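Local structure of hydroxyethylphosphonate dioxygenase (Streptomyces albus, 6B9R) at residues L150-T155 against P337-T342. The protein probably converts 2-hydroxyethylphosphonate to hydroxymethylphosphonate, using molecular oxygen and a single non-haem iron. Numbering follows the deposited sequence.
Sequences LLYQFT and PLHPHT. With FE (Fe (III) ion), chain E; 2HE ((2-hydroxyethyl)phosphonic acid), chain F.
Y152 and H339 meet through their side chains across a wide backbone gap, with 9.8 Å between Y152 CA and H339 CA. Y152 begins strand 152-158. Residues 337-342 end the loop between strands 328-332 and 343-349. H339 to T342 make a type I beta turn, held by T342 N to H339 O at 3.1 Å. No hydrogen bond joins the two segments. With CG anti to the carbonyl carbon (chi1 -65°), the Y152 side chain turns its ring face to H339. H339 CE1 sits 3.3 Å above the plane of the Y152 ring, over its centre. H339 NE2 lies 3.4 Å from Y152 CZ. The two ring planes lie oblique to each other, at 41°. L338 CD2 approaches the edge of the Y152 ring, 4.1 Å from Y152 CE2. H339 ND1 is hydrogen-bonded to Y208 OH. The loop leading into strand 343-349 thus links the iron-bearing sheet with the other antiparallel sheet, consistent with the cupin-type fold of this family. Replacing Y152 by an alanine is likely to take away the ring under H339 CE1 and open a gap beside L338. Next along the strand, Q153 OE1 binds the iron at 2.1 Å, completing a two-histidine, one-glutamine site with H149 and H190. Q153 NE2 donates to T155 OG1 at 2.6 Å, nearly straight and in the amide plane. It also donates to 2HE O4, at a more bent angle of 138°.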
# COMPACT_ATOMS: atom_id res chain seq x y z
N LEU A 150 -12.18 -2.54 -13.27
CA LEU A 150 -11.21 -1.88 -12.40
C LEU A 150 -9.80 -2.41 -12.62
O LEU A 150 -8.83 -1.64 -12.62
CB LEU A 150 -11.60 -2.03 -10.93
CG LEU A 150 -10.55 -1.49 -9.95
CD1 LEU A 150 -10.18 -0.03 -10.23
CD2 LEU A 150 -10.99 -1.66 -8.50
N LEU A 151 -9.65 -3.71 -12.83
CA LEU A 151 -8.32 -4.30 -12.85
C LEU A 151 -7.54 -3.86 -14.08
O LEU A 151 -8.09 -3.73 -15.17
CB LEU A 151 -8.41 -5.83 -12.79
CG LEU A 151 -8.92 -6.39 -11.46
CD1 LEU A 151 -8.65 -7.90 -11.36
CD2 LEU A 151 -8.28 -5.65 -10.31
N TYR A 152 -6.24 -3.61 -13.88
CA TYR A 152 -5.33 -3.45 -15.00
C TYR A 152 -5.33 -4.71 -15.85
O TYR A 152 -5.58 -5.81 -15.35
CB TYR A 152 -3.91 -3.18 -14.49
CG TYR A 152 -3.76 -1.88 -13.74
CD1 TYR A 152 -4.14 -1.78 -12.40
CD2 TYR A 152 -3.23 -0.76 -14.36
CE1 TYR A 152 -4.00 -0.58 -11.71
CE2 TYR A 152 -3.08 0.43 -13.69
CZ TYR A 152 -3.46 0.52 -12.37
OH TYR A 152 -3.31 1.71 -11.71
N GLN A 153 -5.03 -4.58 -17.14
CA GLN A 153 -4.94 -5.79 -17.95
C GLN A 153 -3.65 -5.84 -18.74
O GLN A 153 -3.26 -4.87 -19.38
CB GLN A 153 -6.12 -5.93 -18.90
CG GLN A 153 -6.22 -7.32 -19.50
CD GLN A 153 -7.55 -7.56 -20.17
OE1 GLN A 153 -8.60 -7.29 -19.59
NE2 GLN A 153 -7.53 -8.05 -21.40
N PHE A 154 -2.99 -6.99 -18.67
CA PHE A 154 -1.95 -7.38 -19.61
C PHE A 154 -2.52 -8.50 -20.45
O PHE A 154 -2.99 -9.51 -19.91
CB PHE A 154 -0.69 -7.87 -18.89
CG PHE A 154 0.25 -8.56 -19.82
CD1 PHE A 154 1.09 -7.83 -20.64
CD2 PHE A 154 0.25 -9.94 -19.92
CE1 PHE A 154 1.93 -8.47 -21.54
CE2 PHE A 154 1.08 -10.58 -20.83
CZ PHE A 154 1.93 -9.84 -21.63
N THR A 155 -2.48 -8.34 -21.77
CA THR A 155 -3.05 -9.32 -22.67
C THR A 155 -1.98 -9.81 -23.63
O THR A 155 -1.26 -9.00 -24.23
CB THR A 155 -4.23 -8.74 -23.45
OG1 THR A 155 -5.22 -8.27 -22.52
CG2 THR A 155 -4.85 -9.80 -24.33
N PRO A 337 5.58 2.36 -17.34
CA PRO A 337 6.30 2.87 -16.15
C PRO A 337 5.38 3.30 -15.02
O PRO A 337 5.88 3.54 -13.92
CB PRO A 337 7.10 4.07 -16.68
CG PRO A 337 7.13 3.89 -18.20
CD PRO A 337 5.89 3.13 -18.56
N LEU A 338 4.07 3.44 -15.26
CA LEU A 338 3.18 3.65 -14.12
C LEU A 338 3.21 2.45 -13.19
O LEU A 338 2.96 2.58 -11.98
CB LEU A 338 1.75 3.93 -14.60
CG LEU A 338 0.70 4.21 -13.51
CD1 LEU A 338 0.75 5.67 -13.06
CD2 LEU A 338 -0.71 3.82 -13.95
N HIS A 339 3.52 1.28 -13.74
CA HIS A 339 3.65 0.04 -12.99
C HIS A 339 5.07 -0.50 -13.17
O HIS A 339 5.28 -1.50 -13.87
CB HIS A 339 2.62 -0.99 -13.45
CG HIS A 339 1.33 -0.93 -12.68
ND1 HIS A 339 0.37 -1.91 -12.76
CD2 HIS A 339 0.86 0.01 -11.82
CE1 HIS A 339 -0.64 -1.59 -11.97
NE2 HIS A 339 -0.37 -0.43 -11.39
N PRO A 340 6.05 0.13 -12.53
CA PRO A 340 7.44 -0.33 -12.70
C PRO A 340 7.67 -1.75 -12.23
O PRO A 340 8.62 -2.39 -12.69
CB PRO A 340 8.24 0.67 -11.86
CG PRO A 340 7.24 1.04 -10.74
CD PRO A 340 5.94 1.18 -11.50
N HIS A 341 6.83 -2.28 -11.34
CA HIS A 341 7.01 -3.62 -10.81
C HIS A 341 6.29 -4.68 -11.62
O HIS A 341 6.23 -5.84 -11.19
CB HIS A 341 6.55 -3.66 -9.36
CG HIS A 341 7.08 -2.51 -8.56
ND1 HIS A 341 8.43 -2.33 -8.32
CD2 HIS A 341 6.45 -1.45 -7.99
CE1 HIS A 341 8.60 -1.22 -7.61
NE2 HIS A 341 7.42 -0.67 -7.41
N THR A 342 5.72 -4.32 -12.77
CA THR A 342 5.12 -5.29 -13.67
C THR A 342 6.14 -5.62 -14.76
O THR A 342 6.57 -4.72 -15.49
CB THR A 342 3.82 -4.77 -14.28
OG1 THR A 342 2.83 -4.68 -13.24
CG2 THR A 342 3.31 -5.73 -15.34
FE FE E . -10.70 -7.16 -19.93
O3 2HE F . -12.94 -8.16 -20.14
P 2HE F . -13.80 -8.99 -21.04
O1 2HE F . -14.95 -8.08 -21.69
O2 2HE F . -14.46 -10.23 -20.24
CA 2HE F . -12.69 -9.60 -22.33
CB 2HE F . -11.37 -9.95 -21.67
O4 2HE F . -10.59 -8.77 -21.39
O HOH W 1 -10.28 -9.39 -18.74